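Local coordinates for chitinase (Paenibacillus sp. FPU-7, PDB 5GZT), which probably hydrolyses beta-1,4 linkages between N-acetylglucosamine units at random points within chitin and chitodextrins, at residues P764-Y769 and A1127-L1132; G974-K979 and Y1022-V1027; T1049-D1054 and Y1116-S1121; K1073-Y1078 and I1088-E1093. All coordinates share one frame; numbering follows the deposited sequence.

In the fold
All four contacts lie in the C-terminal family 18 domain. From the N terminus, interaction 1 opens on the first barrel strand, 765-771, and closes only at the last helix, 1123-1133, so the other three nest inside its loop. Interaction 2 ties the loop after strand 964-967 to strand 1024-1026 and closes before interaction 3 begins. Interaction 3 joins the start of helix 1052-1058 to the loop after strand 1110-1114; within it nests interaction 4, the hairpin of strands 1074-1079 and 1086-1089. None cross. Interactions 2 and 4 share an antiparallel sheet, where Arg1024 O lies 2.9 Å from Thr1089 N, and interactions 1 and 3 meet at Tyr769 and Tyr1116.

Interaction 1. Residues P764-Y769 and A1127-L1132; sequences PILLGY and AIFNEL
Leu766 projects from the first strand of the C-terminal family 18 (beta/alpha)8 barrel into a patch formed by Ile1128, Phe1129 and Leu1132 on the barrel's last helix. Strand and helix segments run antiparallel, at 171°, with their axes 9.9 Å apart, the spacing of a barrel strand and the helix layered outside it. No hydrogen bond links them; the contact is wholly apolar in its side-chain pairings. The first torsion of Leu766 sets CG anti to its backbone N (chi1 -151°), where CG lies 3.8 Å from Ile1128 CG2 and 3.9 Å from Leu1132 CD1. Its CD1 branch touches the helix backbone itself, 3.6 Å from Phe1129 CA, and also sits near the plane of the Phe1129 ring, at the edge. That ring makes a cation-pi contact with Lys787. An alanine at Leu766 would probably open a gap between strand and helix, leaving Ile1128 CG2, Phe1129 CB and Leu1132 CD1 without the CG and methyl contacts of the leucine. Around the pair, Ile1128 also reaches Val1111 of the neighbouring strand, 1110-1114, and Leu1096 of helix 1093-1106. Leu1132 divides its two methyls: CD2 passes Pro764 CG at 4.0 Å, the side chains sliding by in opposite directions, whereas CD1 rests 3.7 Å from the carbonyl oxygen, Ile765 O.

Interaction 2. Residues G974-K979 and Y1022-V1027; sequences GSWESK and YARGWV
Trp1026 and Arg1024, next-but-one neighbours on strand 1024-1026, receive the type I beta turn Gly974-Glu977, which follows barrel strand 964-967. Hydrogen bonding comes first. Trp1026 NE1 donates to Glu977 O over 2.8 Å, with an N-H...O angle of 136°; the acceptor lies in the indole plane, while the donor stands well above the carbonyl plane. The turn that presents this oxygen is closed by Glu977 N to Gly974 O, 2.9 Å, and Gly974 N makes a longer bond to Glu977 OE1, an oxygen that also pairs with His973. Close packing adds to this: Gly974, without a side chain, brings its CA to 3.4 Å from Trp1026 CZ2, and Lys979 O lies 3.5 Å from the same ring carbon. The third kind is an edge-on packing of Trp976 against the Arg1024 guanidinium. Arg1024 runs extended from CG to NE and meets Trp976 at about a right angle, the indole rim atom CZ3 standing 3.7 Å from NH1, over one face of the guanidinium. Because the two planes are 66° apart, this is an edge approach by the indole and not a parallel stack. Water 1, at the guanidinium edge, accepts from Arg1024 NH1 at 3.1 Å and from Ser975 N at 2.8 Å. The charge itself is matched outside the pair, by Asp971 at NE. The turn is thus joined to the strand by a direct indole N-H bond and by water 1, while Asp971 at NE and the water at NH1 would probably limit rotation of the guanidinium beside Trp976.

Interaction 3. Residues T1049-D1054 and Y1116-S1121; sequences TPTYND and YSQDIS
Backbone meets backbone where Asn1053 N, in the first turn of helix 1052-1058, donates to Gln1118 O at 3.1 Å, bringing the helix start against the loop 1116-1121. CG of the Asn1053 side chain, anti to the carbonyl carbon (chi1 -61°), lies close against Gln1118 O, and the amide bonds to the loop at both ends. OD1 accepts from Ile1120 N at 2.8 Å, nearly straight (169°) and on a lone pair in the carbonyl plane, while ND2 donates to Ser1117 O at 3.3 Å, with that oxygen in the amide plane. Two opposed demands, an acceptor at one end and a donor at the other, determine which way the amide is flipped. Water 2 donates to Asn1053 OD1 at 2.8 Å and also to Asp1119 OD1. An alanine at Asn1053 would probably leave Ile1120 N and Ser1117 O without these mates, and water 2 without its bond to the amide oxygen. Beside it, Tyr1052 and Asp1119 lie side by side, Tyr1052 CD2 3.4 Å from Asp1119 OD1, with ring and carboxylate planes 74° apart. The same OD1 accepts from Ser1121 N in an Asx turn. Thr1051 packs its CG2 methyl against Gln1118 CG at 3.8 Å and spends OG1 on the helix: Asp1054 N donates to it at 3.1 Å, one half of a capping box. The capped helix start is thereby fastened to the connection between strand 1110-1114 and helix 1123-1133, where Tyr1052 touches Leu1124, while Pro1050 continues by a backbone bond to Ala1023, just ahead of strand 1024-1026.

Interaction 4. Residues K1073-Y1078 and I1088-E1093; sequences KAPYLY and ITYDDE
Leu1077 and Ile1088 form a hydrogen-bonded antiparallel pair in the hairpin of strands 1074-1079 and 1086-1089, part of a four-stranded sheet inserted between the last two barrel strands, consistent with the alpha+beta insertion known in many family 18 chitinases. Leu1077 N donates to Ile1088 O at 3.0 Å, and Ile1088 N returns a bond to Leu1077 O at 2.9 Å. The next pair, Tyr1076 with Thr1089, is non-hydrogen-bonded; there Tyr1076 CA approaches Ile1088 O to 3.1 Å as a CA-H...O contact. On the face carrying Leu1077 and Ile1088, their CB atoms lie 3.7 Å apart. Beyond the paired residues, Tyr1090 has CG between its backbone N and carbonyl carbon (chi1 66°), and its ring lies beneath Pro1075: the proline CG stands 4.1 Å from the ring centroid and only 11° off the normal, a CH-pi contact centred on the face. Leu1077 crosses the tyrosine side chain at about a right angle, with its CD1 3.6 Å from Tyr1090 CE1. Asp1092 slides past Pro1075, and Asp1092 CG lies 3.8 Å from Pro1075 CG; this aspartate caps the following helix and pairs with Arg1066. On the Thr1089 side, water 3 donates to Pro1075 O at 2.6 Å and also bonds Thr1089 OG1, which has Gln983 N as a further partner. Every touching residue is buried; the Leu1077-Ile1088 bonds and water 3 on Pro1075 O meet part of the backbone's polar demand, while proline, leucine and tyrosine supply the apolar seal where regular strand pairing ends.

Interaction 1. Residues P764-Y769 and A1127-L1132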
# COMPACT_ATOMS: atom_id res chain seq x y z
N PRO B 764 -22.18 -35.93 -19.45
CA PRO B 764 -22.79 -34.61 -19.44
C PRO B 764 -23.87 -34.48 -20.48
O PRO B 764 -23.82 -35.24 -21.47
CB PRO B 764 -21.64 -33.69 -19.75
CG PRO B 764 -20.57 -34.49 -20.25
CD PRO B 764 -20.77 -35.90 -19.89
N ILE B 765 -24.79 -33.54 -20.29
CA ILE B 765 -25.74 -33.27 -21.35
C ILE B 765 -25.16 -32.30 -22.37
O ILE B 765 -24.18 -31.54 -22.10
CB ILE B 765 -27.08 -32.77 -20.79
CG1 ILE B 765 -26.94 -31.39 -20.17
CG2 ILE B 765 -27.58 -33.75 -19.76
CD1 ILE B 765 -28.30 -30.76 -19.79
N LEU B 766 -25.74 -32.37 -23.55
CA LEU B 766 -25.52 -31.45 -24.60
C LEU B 766 -26.87 -30.99 -25.13
O LEU B 766 -27.55 -31.75 -25.90
CB LEU B 766 -24.65 -32.14 -25.69
CG LEU B 766 -23.76 -31.17 -26.49
CD1 LEU B 766 -22.84 -31.93 -27.46
CD2 LEU B 766 -24.48 -30.08 -27.21
N LEU B 767 -27.21 -29.74 -24.83
CA LEU B 767 -28.57 -29.22 -25.09
C LEU B 767 -28.50 -28.14 -26.15
O LEU B 767 -27.73 -27.20 -26.01
CB LEU B 767 -29.15 -28.68 -23.78
CG LEU B 767 -30.60 -28.22 -23.84
CD1 LEU B 767 -31.30 -28.37 -22.47
CD2 LEU B 767 -30.71 -26.82 -24.35
N GLY B 768 -29.28 -28.30 -27.22
CA GLY B 768 -29.39 -27.30 -28.22
C GLY B 768 -30.74 -26.66 -28.21
O GLY B 768 -31.76 -27.37 -28.15
N TYR B 769 -30.76 -25.33 -28.23
CA TYR B 769 -31.98 -24.61 -28.51
C TYR B 769 -32.27 -24.72 -30.00
O TYR B 769 -31.37 -24.50 -30.82
CB TYR B 769 -31.89 -23.16 -28.13
CG TYR B 769 -32.26 -22.84 -26.71
CD1 TYR B 769 -33.57 -22.57 -26.37
CD2 TYR B 769 -31.30 -22.81 -25.70
CE1 TYR B 769 -33.91 -22.25 -25.05
CE2 TYR B 769 -31.64 -22.52 -24.38
CZ TYR B 769 -32.95 -22.23 -24.06
OH TYR B 769 -33.34 -21.95 -22.76
N ALA B 1127 -17.49 -29.12 -32.08
CA ALA B 1127 -16.50 -28.75 -31.12
C ALA B 1127 -16.91 -29.10 -29.67
O ALA B 1127 -16.12 -29.64 -28.89
CB ALA B 1127 -16.19 -27.27 -31.23
N ILE B 1128 -18.17 -28.83 -29.36
CA ILE B 1128 -18.71 -29.17 -28.05
C ILE B 1128 -18.70 -30.65 -27.90
O ILE B 1128 -18.18 -31.19 -26.94
CB ILE B 1128 -20.14 -28.59 -27.86
CG1 ILE B 1128 -20.08 -27.05 -27.93
CG2 ILE B 1128 -20.68 -29.02 -26.46
CD1 ILE B 1128 -21.44 -26.42 -28.06
N PHE B 1129 -19.31 -31.32 -28.84
CA PHE B 1129 -19.54 -32.71 -28.76
C PHE B 1129 -18.21 -33.45 -28.68
O PHE B 1129 -18.07 -34.42 -27.90
CB PHE B 1129 -20.30 -33.17 -30.03
CG PHE B 1129 -20.54 -34.66 -30.11
CD1 PHE B 1129 -21.64 -35.24 -29.46
CD2 PHE B 1129 -19.72 -35.48 -30.91
CE1 PHE B 1129 -21.88 -36.61 -29.50
CE2 PHE B 1129 -19.93 -36.88 -30.98
CZ PHE B 1129 -21.04 -37.45 -30.29
N ASN B 1130 -17.21 -33.04 -29.49
CA ASN B 1130 -15.95 -33.80 -29.45
C ASN B 1130 -15.28 -33.65 -28.11
O ASN B 1130 -14.73 -34.59 -27.60
CB ASN B 1130 -14.99 -33.37 -30.60
CG ASN B 1130 -15.51 -33.75 -31.97
OD1 ASN B 1130 -16.39 -34.61 -32.15
ND2 ASN B 1130 -14.97 -33.05 -32.98
N GLU B 1131 -15.32 -32.47 -27.52
CA GLU B 1131 -14.68 -32.27 -26.21
C GLU B 1131 -15.45 -33.02 -25.14
O GLU B 1131 -14.84 -33.70 -24.27
CB GLU B 1131 -14.57 -30.79 -25.86
CG GLU B 1131 -14.01 -30.54 -24.46
CD GLU B 1131 -12.57 -31.11 -24.32
OE1 GLU B 1131 -11.90 -31.25 -25.40
OE2 GLU B 1131 -12.11 -31.41 -23.16
N LEU B 1132 -16.80 -33.02 -25.20
CA LEU B 1132 -17.55 -33.77 -24.14
C LEU B 1132 -17.36 -35.26 -24.22
O LEU B 1132 -17.55 -35.98 -23.22
CB LEU B 1132 -19.07 -33.50 -24.19
CG LEU B 1132 -19.40 -32.06 -23.82
CD1 LEU B 1132 -20.91 -31.93 -23.87
CD2 LEU B 1132 -18.83 -31.61 -22.46

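Interaction 2. Residues G974-K979 and Y1022-V1027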
# COMPACT_ATOMS: atom_id res chain seq x y z
N GLY B 974 -22.18 -5.45 -24.96
CA GLY B 974 -22.59 -5.20 -26.38
C GLY B 974 -22.89 -3.71 -26.64
O GLY B 974 -22.43 -2.86 -25.88
N SER B 975 -23.75 -3.41 -27.62
CA SER B 975 -23.93 -2.02 -28.16
C SER B 975 -24.50 -1.01 -27.19
O SER B 975 -24.27 0.18 -27.33
CB SER B 975 -24.74 -2.05 -29.47
OG SER B 975 -25.99 -2.67 -29.30
N TRP B 976 -25.21 -1.49 -26.18
CA TRP B 976 -25.66 -0.63 -25.10
C TRP B 976 -24.50 0.01 -24.30
O TRP B 976 -24.75 0.90 -23.52
CB TRP B 976 -26.65 -1.36 -24.18
CG TRP B 976 -26.06 -2.58 -23.42
CD1 TRP B 976 -25.49 -2.60 -22.17
CD2 TRP B 976 -25.99 -3.92 -23.91
NE1 TRP B 976 -25.05 -3.87 -21.87
CE2 TRP B 976 -25.38 -4.70 -22.91
CE3 TRP B 976 -26.44 -4.55 -25.08
CZ2 TRP B 976 -25.17 -6.05 -23.07
CZ3 TRP B 976 -26.24 -5.90 -25.23
CH2 TRP B 976 -25.61 -6.63 -24.25
N GLU B 977 -23.26 -0.43 -24.49
CA GLU B 977 -22.09 0.20 -23.84
C GLU B 977 -21.19 0.69 -24.96
O GLU B 977 -21.32 0.25 -26.11
CB GLU B 977 -21.29 -0.82 -22.99
CG GLU B 977 -22.14 -1.63 -22.02
CD GLU B 977 -21.51 -2.97 -21.65
OE1 GLU B 977 -20.95 -3.68 -22.51
OE2 GLU B 977 -21.58 -3.30 -20.48
N SER B 978 -20.26 1.57 -24.60
CA SER B 978 -19.35 2.19 -25.58
C SER B 978 -17.96 1.59 -25.58
O SER B 978 -17.20 1.86 -26.48
CB SER B 978 -19.25 3.69 -25.32
OG SER B 978 -18.79 3.93 -24.00
N LYS B 979 -17.63 0.80 -24.56
CA LYS B 979 -16.32 0.23 -24.41
C LYS B 979 -16.37 -1.24 -24.81
O LYS B 979 -17.36 -1.92 -24.59
CB LYS B 979 -15.91 0.40 -22.96
CG LYS B 979 -14.43 0.20 -22.78
CD LYS B 979 -13.91 0.74 -21.44
CE LYS B 979 -13.95 2.27 -21.42
NZ LYS B 979 -13.07 2.89 -20.39
N TYR B 1022 -23.71 -16.66 -32.00
CA TYR B 1022 -23.84 -15.35 -32.62
C TYR B 1022 -22.86 -14.44 -31.93
O TYR B 1022 -22.46 -14.69 -30.76
CB TYR B 1022 -25.26 -14.75 -32.52
CG TYR B 1022 -25.77 -14.55 -31.09
CD1 TYR B 1022 -26.41 -15.61 -30.38
CD2 TYR B 1022 -25.61 -13.36 -30.44
CE1 TYR B 1022 -26.86 -15.46 -29.07
CE2 TYR B 1022 -26.05 -13.19 -29.12
CZ TYR B 1022 -26.67 -14.25 -28.44
OH TYR B 1022 -27.09 -14.01 -27.16
N ALA B 1023 -22.59 -13.31 -32.59
CA ALA B 1023 -21.69 -12.29 -32.06
C ALA B 1023 -22.34 -11.03 -31.60
O ALA B 1023 -23.49 -10.74 -31.88
CB ALA B 1023 -20.68 -11.95 -33.14
N ARG B 1024 -21.56 -10.26 -30.87
CA ARG B 1024 -21.85 -8.84 -30.59
C ARG B 1024 -20.60 -8.06 -30.93
O ARG B 1024 -19.58 -8.65 -31.23
CB ARG B 1024 -22.28 -8.61 -29.16
CG ARG B 1024 -23.66 -9.24 -28.86
CD ARG B 1024 -24.08 -8.97 -27.41
NE ARG B 1024 -25.36 -9.63 -27.18
CZ ARG B 1024 -26.55 -9.19 -27.63
NH1 ARG B 1024 -26.68 -8.02 -28.25
NH2 ARG B 1024 -27.63 -9.91 -27.41
N GLY B 1025 -20.70 -6.75 -30.98
CA GLY B 1025 -19.57 -5.97 -31.53
C GLY B 1025 -19.76 -4.46 -31.42
O GLY B 1025 -20.78 -4.02 -30.90
N TRP B 1026 -18.72 -3.69 -31.78
CA TRP B 1026 -18.77 -2.23 -31.74
C TRP B 1026 -18.07 -1.67 -32.99
O TRP B 1026 -17.16 -2.30 -33.53
CB TRP B 1026 -18.08 -1.64 -30.49
CG TRP B 1026 -18.70 -1.94 -29.21
CD1 TRP B 1026 -19.55 -1.16 -28.46
CD2 TRP B 1026 -18.51 -3.15 -28.49
NE1 TRP B 1026 -19.91 -1.84 -27.31
CE2 TRP B 1026 -19.29 -3.07 -27.31
CE3 TRP B 1026 -17.79 -4.32 -28.76
CZ2 TRP B 1026 -19.36 -4.11 -26.40
CZ3 TRP B 1026 -17.85 -5.35 -27.84
CH2 TRP B 1026 -18.63 -5.23 -26.67
N VAL B 1027 -18.49 -0.46 -33.42
CA VAL B 1027 -17.82 0.28 -34.53
C VAL B 1027 -17.08 1.48 -33.91
O VAL B 1027 -17.25 1.77 -32.70
CB VAL B 1027 -18.82 0.73 -35.63
CG1 VAL B 1027 -19.27 -0.47 -36.48
CG2 VAL B 1027 -20.05 1.46 -35.08
O HOH W 1 -24.91 -5.56 -28.98

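Interaction 3. Residues T1049-D1054 and Y1116-S1121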
# COMPACT_ATOMS: atom_id res chain seq x y z
N THR B 1049 -26.13 -8.29 -34.04
CA THR B 1049 -25.90 -9.65 -33.63
C THR B 1049 -25.86 -10.55 -34.82
O THR B 1049 -26.67 -11.46 -34.90
CB THR B 1049 -26.96 -10.20 -32.62
OG1 THR B 1049 -28.27 -10.09 -33.18
CG2 THR B 1049 -26.90 -9.48 -31.21
N PRO B 1050 -24.83 -10.41 -35.68
CA PRO B 1050 -24.53 -11.47 -36.66
C PRO B 1050 -24.35 -12.89 -36.11
O PRO B 1050 -23.69 -13.13 -35.10
CB PRO B 1050 -23.20 -11.04 -37.28
CG PRO B 1050 -22.61 -10.10 -36.32
CD PRO B 1050 -23.72 -9.47 -35.54
N THR B 1051 -24.85 -13.83 -36.83
CA THR B 1051 -24.74 -15.18 -36.43
C THR B 1051 -23.40 -15.70 -36.88
O THR B 1051 -22.72 -15.05 -37.73
CB THR B 1051 -25.79 -16.00 -37.15
OG1 THR B 1051 -25.61 -15.87 -38.56
CG2 THR B 1051 -27.18 -15.49 -36.80
N TYR B 1052 -23.00 -16.86 -36.38
CA TYR B 1052 -21.78 -17.47 -36.88
C TYR B 1052 -21.85 -17.59 -38.43
O TYR B 1052 -20.85 -17.33 -39.13
CB TYR B 1052 -21.50 -18.80 -36.25
CG TYR B 1052 -20.13 -19.38 -36.60
CD1 TYR B 1052 -18.98 -18.89 -35.97
CD2 TYR B 1052 -20.00 -20.43 -37.53
CE1 TYR B 1052 -17.72 -19.42 -36.27
CE2 TYR B 1052 -18.75 -20.97 -37.83
CZ TYR B 1052 -17.61 -20.46 -37.19
OH TYR B 1052 -16.38 -20.99 -37.44
N ASN B 1053 -23.00 -17.93 -38.99
CA ASN B 1053 -23.10 -18.00 -40.45
C ASN B 1053 -22.78 -16.63 -41.12
O ASN B 1053 -22.20 -16.57 -42.19
CB ASN B 1053 -24.52 -18.29 -40.89
CG ASN B 1053 -25.07 -19.57 -40.39
OD1 ASN B 1053 -24.46 -20.67 -40.50
ND2 ASN B 1053 -26.29 -19.48 -39.90
N ASP B 1054 -23.29 -15.54 -40.55
CA ASP B 1054 -22.92 -14.25 -41.03
C ASP B 1054 -21.40 -14.06 -40.90
O ASP B 1054 -20.76 -13.52 -41.83
CB ASP B 1054 -23.63 -13.13 -40.27
CG ASP B 1054 -25.14 -13.15 -40.44
OD1 ASP B 1054 -25.57 -13.73 -41.43
OD2 ASP B 1054 -25.88 -12.62 -39.57
N TYR B 1116 -29.44 -23.61 -32.71
CA TYR B 1116 -29.05 -24.60 -33.70
C TYR B 1116 -28.97 -24.00 -35.14
O TYR B 1116 -28.16 -24.45 -35.93
CB TYR B 1116 -30.02 -25.76 -33.74
CG TYR B 1116 -29.35 -27.04 -34.18
CD1 TYR B 1116 -29.12 -27.34 -35.55
CD2 TYR B 1116 -28.86 -27.91 -33.25
CE1 TYR B 1116 -28.46 -28.53 -35.94
CE2 TYR B 1116 -28.21 -29.05 -33.62
CZ TYR B 1116 -27.97 -29.36 -34.96
OH TYR B 1116 -27.34 -30.55 -35.20
N SER B 1117 -29.81 -22.99 -35.45
CA SER B 1117 -29.92 -22.47 -36.82
C SER B 1117 -28.71 -21.59 -37.19
O SER B 1117 -28.53 -21.28 -38.38
CB SER B 1117 -31.19 -21.65 -36.95
OG SER B 1117 -31.08 -20.44 -36.19
N GLN B 1118 -27.89 -21.18 -36.19
CA GLN B 1118 -26.96 -20.07 -36.40
C GLN B 1118 -25.61 -20.50 -36.95
O GLN B 1118 -24.79 -19.61 -37.17
CB GLN B 1118 -26.83 -19.19 -35.15
CG GLN B 1118 -28.15 -18.58 -34.74
CD GLN B 1118 -28.04 -17.79 -33.46
OE1 GLN B 1118 -27.34 -18.20 -32.50
NE2 GLN B 1118 -28.67 -16.63 -33.44
N ASP B 1119 -25.41 -21.81 -37.21
CA ASP B 1119 -24.17 -22.39 -37.71
C ASP B 1119 -24.51 -23.62 -38.52
O ASP B 1119 -24.46 -24.78 -38.02
CB ASP B 1119 -23.12 -22.75 -36.64
CG ASP B 1119 -21.95 -23.56 -37.26
OD1 ASP B 1119 -21.66 -23.28 -38.47
OD2 ASP B 1119 -21.36 -24.50 -36.61
N ILE B 1120 -24.78 -23.39 -39.82
CA ILE B 1120 -25.17 -24.48 -40.74
C ILE B 1120 -23.97 -25.39 -41.11
O ILE B 1120 -24.17 -26.42 -41.77
CB ILE B 1120 -25.89 -23.99 -42.02
CG1 ILE B 1120 -24.99 -22.99 -42.83
CG2 ILE B 1120 -27.22 -23.34 -41.65
CD1 ILE B 1120 -25.23 -22.95 -44.34
N SER B 1121 -22.78 -25.09 -40.59
CA SER B 1121 -21.62 -25.95 -40.77
C SER B 1121 -21.55 -27.12 -39.85
O SER B 1121 -20.83 -28.04 -40.14
CB SER B 1121 -20.32 -25.13 -40.64
OG SER B 1121 -19.93 -24.84 -39.27
O HOH W 2 -21.75 -21.37 -40.55

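Interaction 4. Residues K1073-Y1078 and I1088-E1093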
# COMPACT_ATOMS: atom_id res chain seq x y z
N LYS B 1073 -9.72 -17.07 -22.68
CA LYS B 1073 -10.00 -18.12 -23.63
C LYS B 1073 -11.14 -17.73 -24.56
O LYS B 1073 -12.10 -18.47 -24.78
CB LYS B 1073 -10.27 -19.47 -22.90
CG LYS B 1073 -9.18 -19.91 -21.94
CD LYS B 1073 -7.86 -20.13 -22.71
CE LYS B 1073 -6.66 -20.56 -21.81
NZ LYS B 1073 -5.74 -21.30 -22.71
N ALA B 1074 -11.00 -16.57 -25.14
CA ALA B 1074 -12.03 -15.98 -25.96
C ALA B 1074 -11.44 -15.41 -27.22
O ALA B 1074 -10.44 -14.66 -27.14
CB ALA B 1074 -12.74 -14.86 -25.19
N PRO B 1075 -12.10 -15.67 -28.36
CA PRO B 1075 -11.73 -15.02 -29.60
C PRO B 1075 -12.41 -13.67 -29.82
O PRO B 1075 -13.48 -13.34 -29.22
CB PRO B 1075 -12.22 -16.00 -30.63
CG PRO B 1075 -13.54 -16.47 -30.01
CD PRO B 1075 -13.25 -16.58 -28.56
N TYR B 1076 -11.77 -12.88 -30.68
CA TYR B 1076 -12.32 -11.64 -31.16
C TYR B 1076 -11.76 -11.32 -32.52
O TYR B 1076 -10.72 -11.84 -32.91
CB TYR B 1076 -12.12 -10.47 -30.22
CG TYR B 1076 -10.69 -10.11 -29.78
CD1 TYR B 1076 -10.01 -10.88 -28.86
CD2 TYR B 1076 -10.05 -8.98 -30.26
CE1 TYR B 1076 -8.71 -10.53 -28.43
CE2 TYR B 1076 -8.78 -8.62 -29.84
CZ TYR B 1076 -8.11 -9.41 -28.93
OH TYR B 1076 -6.86 -9.08 -28.52
N LEU B 1077 -12.48 -10.47 -33.24
CA LEU B 1077 -12.11 -10.05 -34.59
C LEU B 1077 -11.87 -8.56 -34.49
O LEU B 1077 -12.60 -7.90 -33.76
CB LEU B 1077 -13.25 -10.31 -35.58
CG LEU B 1077 -13.31 -11.60 -36.39
CD1 LEU B 1077 -12.58 -12.78 -35.84
CD2 LEU B 1077 -14.75 -11.95 -36.76
N TYR B 1078 -10.86 -8.06 -35.22
CA TYR B 1078 -10.68 -6.61 -35.43
C TYR B 1078 -10.46 -6.34 -36.94
O TYR B 1078 -9.85 -7.16 -37.69
CB TYR B 1078 -9.56 -6.03 -34.55
CG TYR B 1078 -9.53 -4.50 -34.56
CD1 TYR B 1078 -10.54 -3.78 -33.97
CD2 TYR B 1078 -8.49 -3.78 -35.20
CE1 TYR B 1078 -10.58 -2.40 -34.01
CE2 TYR B 1078 -8.50 -2.37 -35.22
CZ TYR B 1078 -9.55 -1.69 -34.63
OH TYR B 1078 -9.62 -0.30 -34.58
N ILE B 1088 -15.32 -7.43 -32.89
CA ILE B 1088 -16.37 -8.47 -32.78
C ILE B 1088 -16.02 -9.46 -31.64
O ILE B 1088 -14.92 -9.94 -31.60
CB ILE B 1088 -16.51 -9.25 -34.10
CG1 ILE B 1088 -16.89 -8.33 -35.26
CG2 ILE B 1088 -17.58 -10.35 -34.02
CD1 ILE B 1088 -18.17 -7.50 -35.07
N THR B 1089 -16.99 -9.82 -30.81
CA THR B 1089 -16.81 -10.78 -29.70
C THR B 1089 -17.83 -11.87 -29.85
O THR B 1089 -19.04 -11.59 -30.05
CB THR B 1089 -16.90 -10.08 -28.35
OG1 THR B 1089 -17.04 -11.04 -27.31
CG2 THR B 1089 -18.03 -9.03 -28.31
N TYR B 1090 -17.34 -13.09 -29.83
CA TYR B 1090 -18.14 -14.24 -30.23
C TYR B 1090 -17.60 -15.51 -29.59
O TYR B 1090 -16.51 -15.43 -28.95
CB TYR B 1090 -18.20 -14.34 -31.77
CG TYR B 1090 -16.90 -14.65 -32.46
CD1 TYR B 1090 -15.85 -13.71 -32.51
CD2 TYR B 1090 -16.71 -15.85 -33.08
CE1 TYR B 1090 -14.64 -14.01 -33.12
CE2 TYR B 1090 -15.50 -16.16 -33.74
CZ TYR B 1090 -14.47 -15.24 -33.76
OH TYR B 1090 -13.28 -15.60 -34.39
N ASP B 1091 -18.32 -16.66 -29.74
CA ASP B 1091 -17.76 -17.98 -29.44
C ASP B 1091 -17.36 -18.63 -30.72
O ASP B 1091 -18.12 -18.58 -31.65
CB ASP B 1091 -18.79 -18.97 -28.76
CG ASP B 1091 -18.79 -18.89 -27.23
OD1 ASP B 1091 -17.69 -18.72 -26.64
OD2 ASP B 1091 -19.93 -18.85 -26.64
N ASP B 1092 -16.26 -19.40 -30.70
CA ASP B 1092 -15.87 -20.24 -31.86
C ASP B 1092 -15.57 -21.64 -31.46
O ASP B 1092 -15.88 -22.03 -30.30
CB ASP B 1092 -14.71 -19.60 -32.67
CG ASP B 1092 -13.34 -19.72 -31.98
OD1 ASP B 1092 -13.26 -20.21 -30.82
OD2 ASP B 1092 -12.35 -19.25 -32.62
N GLU B 1093 -14.97 -22.43 -32.35
CA GLU B 1093 -14.71 -23.80 -31.99
C GLU B 1093 -13.77 -23.97 -30.80
O GLU B 1093 -13.90 -24.94 -30.04
CB GLU B 1093 -14.17 -24.63 -33.14
CG GLU B 1093 -15.13 -24.84 -34.29
CD GLU B 1093 -14.34 -24.99 -35.58
OE1 GLU B 1093 -13.92 -23.96 -36.09
OE2 GLU B 1093 -14.09 -26.10 -36.02
O HOH W 3 -14.72 -12.37 -27.17